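Local atomic coordinates of regulator of nonsense transcripts 2 (Homo sapiens, PDB entry 4CEM), a protein that serves as a factor of nonsense-mediated mRNA decay, the pathway that clears transcripts with premature stop codons, and contains three MIF4G domains. Residues V192-L206 against I227-L240. Numbering follows the deposited sequence.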
loop_
_atom_site.group_PDB
_atom_site.type_symbol
_atom_site.label_atom_id
_atom_site.label_comp_id
_atom_site.label_asym_id
_atom_site.label_seq_id
_atom_site.Cartn_x
_atom_site.Cartn_y
_atom_site.Cartn_z
ATOM N N VAL A 192 -2.605 4.121 -5.310
ATOM C CA VAL A 192 -1.547 5.094 -5.019
ATOM C C VAL A 192 -1.822 5.833 -3.711
ATOM O O VAL A 192 -0.901 6.142 -2.956
ATOM C CB VAL A 192 -1.391 6.120 -6.151
ATOM C CG1 VAL A 192 -0.337 7.152 -5.796
ATOM C CG2 VAL A 192 -1.023 5.416 -7.445
ATOM N N ILE A 193 -3.095 6.104 -3.444
ATOM C CA ILE A 193 -3.491 6.783 -2.221
ATOM C C ILE A 193 -3.215 5.897 -1.010
ATOM O O ILE A 193 -2.592 6.344 -0.038
ATOM C CB ILE A 193 -4.972 7.191 -2.271
ATOM C CG1 ILE A 193 -5.161 8.277 -3.333
ATOM C CG2 ILE A 193 -5.428 7.693 -0.912
ATOM C CD1 ILE A 193 -6.587 8.451 -3.797
ATOM N N SER A 194 -3.664 4.645 -1.081
ATOM C CA SER A 194 -3.426 3.672 -0.011
ATOM C C SER A 194 -1.933 3.568 0.277
ATOM O O SER A 194 -1.503 3.703 1.417
ATOM C CB SER A 194 -3.990 2.293 -0.384
ATOM O OG SER A 194 -3.475 1.268 0.458
ATOM N N PHE A 195 -1.145 3.349 -0.767
ATOM C CA PHE A 195 0.303 3.288 -0.629
ATOM C C PHE A 195 0.865 4.524 0.074
ATOM O O PHE A 195 1.715 4.415 0.961
ATOM C CB PHE A 195 0.953 3.162 -2.001
ATOM C CG PHE A 195 2.443 3.299 -1.971
ATOM C CD1 PHE A 195 3.238 2.237 -1.577
ATOM C CD2 PHE A 195 3.052 4.494 -2.327
ATOM C CE1 PHE A 195 4.614 2.360 -1.545
ATOM C CE2 PHE A 195 4.428 4.625 -2.295
ATOM C CZ PHE A 195 5.210 3.554 -1.903
ATOM N N CYS A 196 0.401 5.696 -0.348
ATOM C CA CYS A 196 0.841 6.946 0.241
ATOM C C CYS A 196 0.401 7.005 1.694
ATOM O O CYS A 196 1.222 7.178 2.589
ATOM C CB CYS A 196 0.302 8.147 -0.549
ATOM S SG CYS A 196 1.227 8.466 -2.073
ATOM N N ARG A 197 -0.895 6.839 1.919
ATOM C CA ARG A 197 -1.453 6.821 3.267
ATOM C C ARG A 197 -0.618 5.977 4.241
ATOM O O ARG A 197 -0.258 6.445 5.312
ATOM C CB ARG A 197 -2.908 6.325 3.222
ATOM C CG ARG A 197 -3.488 5.903 4.569
ATOM C CD ARG A 197 -5.011 5.969 4.608
ATOM N NE ARG A 197 -5.494 7.320 4.299
ATOM C CZ ARG A 197 -6.128 7.691 3.181
ATOM N NH1 ARG A 197 -6.415 6.818 2.212
ATOM N NH2 ARG A 197 -6.492 8.964 3.035
ATOM N N HIS A 198 -0.298 4.745 3.853
ATOM C CA HIS A 198 0.325 3.787 4.764
ATOM C C HIS A 198 1.814 3.883 4.837
ATOM O O HIS A 198 2.363 3.816 5.927
ATOM C CB HIS A 198 -0.092 2.363 4.410
ATOM C CG HIS A 198 -1.538 2.062 4.740
ATOM N ND1 HIS A 198 -1.939 1.726 5.981
ATOM C CD2 HIS A 198 -2.689 2.084 3.947
ATOM C CE1 HIS A 198 -3.274 1.534 5.983
ATOM N NE2 HIS A 198 -3.730 1.753 4.737
ATOM N N CYS A 199 2.484 4.051 3.696
ATOM C CA CYS A 199 3.950 3.913 3.620
ATOM C C CYS A 199 4.707 5.130 3.070
ATOM O O CYS A 199 5.945 5.155 3.097
ATOM C CB CYS A 199 4.294 2.685 2.775
ATOM S SG CYS A 199 3.422 1.185 3.301
ATOM N N GLY A 200 3.972 6.126 2.572
ATOM C CA GLY A 200 4.574 7.308 1.964
ATOM C C GLY A 200 5.494 8.098 2.881
ATOM O O GLY A 200 6.419 8.772 2.415
ATOM N N ASP A 201 5.243 8.038 4.182
ATOM C CA ASP A 201 6.102 8.728 5.131
ATOM C C ASP A 201 7.532 8.210 4.998
ATOM O O ASP A 201 8.446 8.978 4.735
ATOM C CB ASP A 201 5.578 8.635 6.588
ATOM C CG ASP A 201 5.028 7.236 6.967
ATOM O OD1 ASP A 201 5.284 6.228 6.253
ATOM O OD2 ASP A 201 4.330 7.157 8.006
ATOM N N ASP A 202 7.703 6.903 5.123
ATOM C CA ASP A 202 9.029 6.294 5.126
ATOM C C ASP A 202 9.595 6.013 3.733
ATOM O O ASP A 202 10.801 6.160 3.527
ATOM C CB ASP A 202 9.013 5.014 5.954
ATOM C CG ASP A 202 9.029 5.288 7.443
ATOM O OD1 ASP A 202 9.853 6.107 7.883
ATOM O OD2 ASP A 202 8.233 4.677 8.182
ATOM N N ILE A 203 8.757 5.624 2.775
ATOM C CA ILE A 203 9.275 5.289 1.449
ATOM C C ILE A 203 9.426 6.503 0.525
ATOM O O ILE A 203 10.421 6.609 -0.190
ATOM C CB ILE A 203 8.444 4.175 0.780
ATOM C CG1 ILE A 203 8.763 2.835 1.444
ATOM C CG2 ILE A 203 8.744 4.080 -0.711
ATOM C CD1 ILE A 203 7.652 1.822 1.301
ATOM N N ALA A 204 8.458 7.417 0.547
ATOM C CA ALA A 204 8.497 8.599 -0.329
ATOM C C ALA A 204 8.933 9.884 0.376
ATOM O O ALA A 204 9.047 10.932 -0.266
ATOM C CB ALA A 204 7.137 8.814 -0.981
ATOM N N GLY A 205 9.156 9.819 1.687
ATOM C CA GLY A 205 9.430 11.025 2.477
ATOM C C GLY A 205 8.228 11.953 2.627
ATOM O O GLY A 205 8.390 13.132 2.898
ATOM N N LEU A 206 7.016 11.440 2.465
ATOM C CA LEU A 206 5.840 12.291 2.537
ATOM C C LEU A 206 5.661 12.911 3.914
ATOM O O LEU A 206 5.913 12.274 4.933
ATOM C CB LEU A 206 4.579 11.507 2.195
ATOM C CG LEU A 206 4.436 10.971 0.763
ATOM C CD1 LEU A 206 2.970 10.629 0.538
ATOM C CD2 LEU A 206 4.915 11.944 -0.307
ATOM N N ILE A 227 14.226 5.959 8.441
ATOM C CA ILE A 227 14.355 4.581 7.986
ATOM C C ILE A 227 15.000 4.561 6.605
ATOM O O ILE A 227 16.113 4.065 6.453
ATOM C CB ILE A 227 12.998 3.860 8.003
ATOM C CG1 ILE A 227 12.553 3.677 9.459
ATOM C CG2 ILE A 227 13.099 2.521 7.289
ATOM C CD1 ILE A 227 11.146 3.141 9.627
ATOM N N ILE A 228 14.306 5.115 5.615
ATOM C CA ILE A 228 14.849 5.265 4.270
ATOM C C ILE A 228 15.421 6.668 4.118
ATOM O O ILE A 228 14.725 7.657 4.351
ATOM C CB ILE A 228 13.774 5.029 3.186
ATOM C CG1 ILE A 228 13.082 3.670 3.400
ATOM C CG2 ILE A 228 14.387 5.106 1.791
ATOM C CD1 ILE A 228 14.043 2.500 3.507
ATOM N N SER A 229 16.685 6.743 3.702
ATOM C CA SER A 229 17.385 8.013 3.540
ATOM C C SER A 229 16.705 8.907 2.508
ATOM O O SER A 229 16.086 8.409 1.570
ATOM C CB SER A 229 18.815 7.772 3.084
ATOM O OG SER A 229 18.837 7.499 1.692
ATOM N N PRO A 230 16.836 10.233 2.665
ATOM C CA PRO A 230 16.196 11.168 1.724
ATOM C C PRO A 230 16.559 10.961 0.248
ATOM O O PRO A 230 15.731 11.235 -0.616
ATOM C CB PRO A 230 16.669 12.546 2.211
ATOM C CG PRO A 230 17.024 12.351 3.644
ATOM C CD PRO A 230 17.509 10.934 3.776
ATOM N N GLU A 231 17.773 10.477 -0.034
ATOM C CA GLU A 231 18.211 10.198 -1.421
ATOM C C GLU A 231 17.403 9.051 -2.023
ATOM O O GLU A 231 16.952 9.127 -3.165
ATOM C CB GLU A 231 19.700 9.830 -1.493
ATOM C CG GLU A 231 20.676 10.949 -1.139
ATOM C CD GLU A 231 20.776 11.237 0.356
ATOM O OE1 GLU A 231 20.459 10.338 1.175
ATOM O OE2 GLU A 231 21.171 12.373 0.713
ATOM N N LYS A 232 17.226 7.986 -1.249
ATOM C CA LYS A 232 16.433 6.840 -1.688
ATOM C C LYS A 232 14.942 7.149 -1.785
ATOM O O LYS A 232 14.218 6.494 -2.528
ATOM C CB LYS A 232 16.663 5.653 -0.752
ATOM C CG LYS A 232 18.058 5.053 -0.851
ATOM C CD LYS A 232 18.325 4.061 0.273
ATOM C CE LYS A 232 19.608 3.291 0.044
ATOM N NZ LYS A 232 20.093 2.688 1.311
ATOM N N GLN A 233 14.489 8.143 -1.032
ATOM C CA GLN A 233 13.084 8.546 -1.048
ATOM C C GLN A 233 12.742 9.385 -2.270
ATOM O O GLN A 233 11.644 9.273 -2.809
ATOM C CB GLN A 233 12.751 9.345 0.211
ATOM C CG GLN A 233 12.655 8.514 1.475
ATOM C CD GLN A 233 12.435 9.362 2.708
ATOM O OE1 GLN A 233 12.849 10.512 2.742
ATOM N NE2 GLN A 233 11.777 8.799 3.728
ATOM N N GLN A 234 13.685 10.220 -2.705
ATOM C CA GLN A 234 13.451 11.181 -3.794
ATOM C C GLN A 234 12.804 10.590 -5.052
ATOM O O GLN A 234 11.781 11.101 -5.509
ATOM C CB GLN A 234 14.749 11.925 -4.151
ATOM C CG GLN A 234 14.541 13.165 -5.011
ATOM C CD GLN A 234 13.563 14.146 -4.393
ATOM O OE1 GLN A 234 13.727 14.562 -3.242
ATOM N NE2 GLN A 234 12.533 14.512 -5.150
ATOM N N PRO A 235 13.382 9.514 -5.617
ATOM C CA PRO A 235 12.737 8.919 -6.797
ATOM C C PRO A 235 11.256 8.629 -6.583
ATOM O O PRO A 235 10.437 8.919 -7.456
ATOM C CB PRO A 235 13.498 7.610 -6.998
ATOM C CG PRO A 235 14.824 7.836 -6.367
ATOM C CD PRO A 235 14.576 8.754 -5.205
ATOM N N PHE A 236 10.916 8.092 -5.418
ATOM C CA PHE A 236 9.522 7.781 -5.106
ATOM C C PHE A 236 8.673 9.045 -5.060
ATOM O O PHE A 236 7.550 9.055 -5.566
ATOM C CB PHE A 236 9.414 6.987 -3.795
ATOM C CG PHE A 236 10.109 5.656 -3.847
ATOM C CD1 PHE A 236 9.457 4.540 -4.338
ATOM C CD2 PHE A 236 11.426 5.534 -3.447
ATOM C CE1 PHE A 236 10.101 3.317 -4.412
ATOM C CE2 PHE A 236 12.086 4.322 -3.526
ATOM C CZ PHE A 236 11.419 3.208 -4.008
ATOM N N GLN A 237 9.210 10.117 -4.480
ATOM C CA GLN A 237 8.469 11.375 -4.437
ATOM C C GLN A 237 8.245 11.921 -5.843
ATOM O O GLN A 237 7.137 12.340 -6.178
ATOM C CB GLN A 237 9.147 12.424 -3.550
ATOM C CG GLN A 237 8.249 13.639 -3.293
ATOM C CD GLN A 237 8.320 14.169 -1.869
ATOM O OE1 GLN A 237 7.255 14.843 -1.433
ATOM N NE2 GLN A 237 9.317 13.977 -1.168
ATOM N N ASN A 238 9.282 11.881 -6.674
ATOM C CA ASN A 238 9.144 12.296 -8.079
ATOM C C ASN A 238 8.008 11.570 -8.811
ATOM O O ASN A 238 7.171 12.214 -9.453
ATOM C CB ASN A 238 10.455 12.103 -8.847
ATOM C CG ASN A 238 11.605 12.904 -8.261
ATOM O OD1 ASN A 238 11.400 13.864 -7.506
ATOM N ND2 ASN A 238 12.825 12.508 -8.604
ATOM N N LEU A 239 7.969 10.244 -8.701
ATOM C CA LEU A 239 6.903 9.453 -9.337
ATOM C C LEU A 239 5.525 9.911 -8.871
ATOM O O LEU A 239 4.621 10.119 -9.682
ATOM C CB LEU A 239 7.071 7.957 -9.053
ATOM C CG LEU A 239 8.256 7.246 -9.711
ATOM C CD1 LEU A 239 8.204 5.758 -9.391
ATOM C CD2 LEU A 239 8.296 7.470 -11.221
ATOM N N LEU A 240 5.377 10.088 -7.564
ATOM C CA LEU A 240 4.088 10.475 -6.998
ATOM C C LEU A 240 3.611 11.843 -7.499
ATOM O O LEU A 240 2.433 12.007 -7.803
ATOM C CB LEU A 240 4.148 10.442 -5.469
ATOM C CG LEU A 240 4.332 9.034 -4.893
ATOM C CD1 LEU A 240 4.798 9.106 -3.448
ATOM C CD2 LEU A 240 3.045 8.229 -5.011
HETATM O O HOH W 1 12.294 7.085 6.743
#
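Val-192 and Cys-196, one turn apart on helix 189-204, both meet Leu-240 of helix 230-259. The Val-192 and Leu-240 side chains slide past each other in opposite directions, and CG1 of Val-192, anti to the backbone N (chi1 177°), touches Leu-240 CD2; Cys-196 SG lies 3.5 Å from the same Leu-240 CD2. Where the helix kinks, Asp-202 lays its carboxylate beside the CD1 methyl of Ile-227. A water accepts from Ile-227 N and donates to Asp-202 OD1 at 2.9 Å, while OD2 forms a salt bridge with Arg-25, which also pairs with Asp-201, itself bridged to Arg-21. The carbonyl of Asp-202 receives the one direct hydrogen bond between the segments, from Gln-233 NE2 to O at 2.8 Å. It is nearly straight (178°) and lies in the amide plane of the glutamine, but comes from above the carbonyl plane. Ser-225 OG is a second partner of NE2, which probably helps to fix the rotation of the amide. An alanine in place of Gln-233 would probably leave the Asp-202 carbonyl without this donor and open a gap beside Gly-205, whose CA packs 3.4 Å from Gln-233 CD. Ile-203 sets CG2 over one face of the Phe-236 ring, a CH-pi contact 3.8 Å from the centroid, and its carbonyl O receives a CA-H...O contact from Gln-233. Ala-204 packs its CB against Leu-240 CD1 (3.4 Å), with Phe-236 CB at its flank. Gly-205 has left helical angles, with positive phi, and Leu-206 turns CD2 to the Gln-237 amide, whose OE1 is bonded to Lys-241. The axes of segments 192-204 and 230-240 come within 8.4 Å, with 133° between their N-to-C directions, an oblique, more antiparallel than parallel packing of helices in the all-helical MIF4G fold.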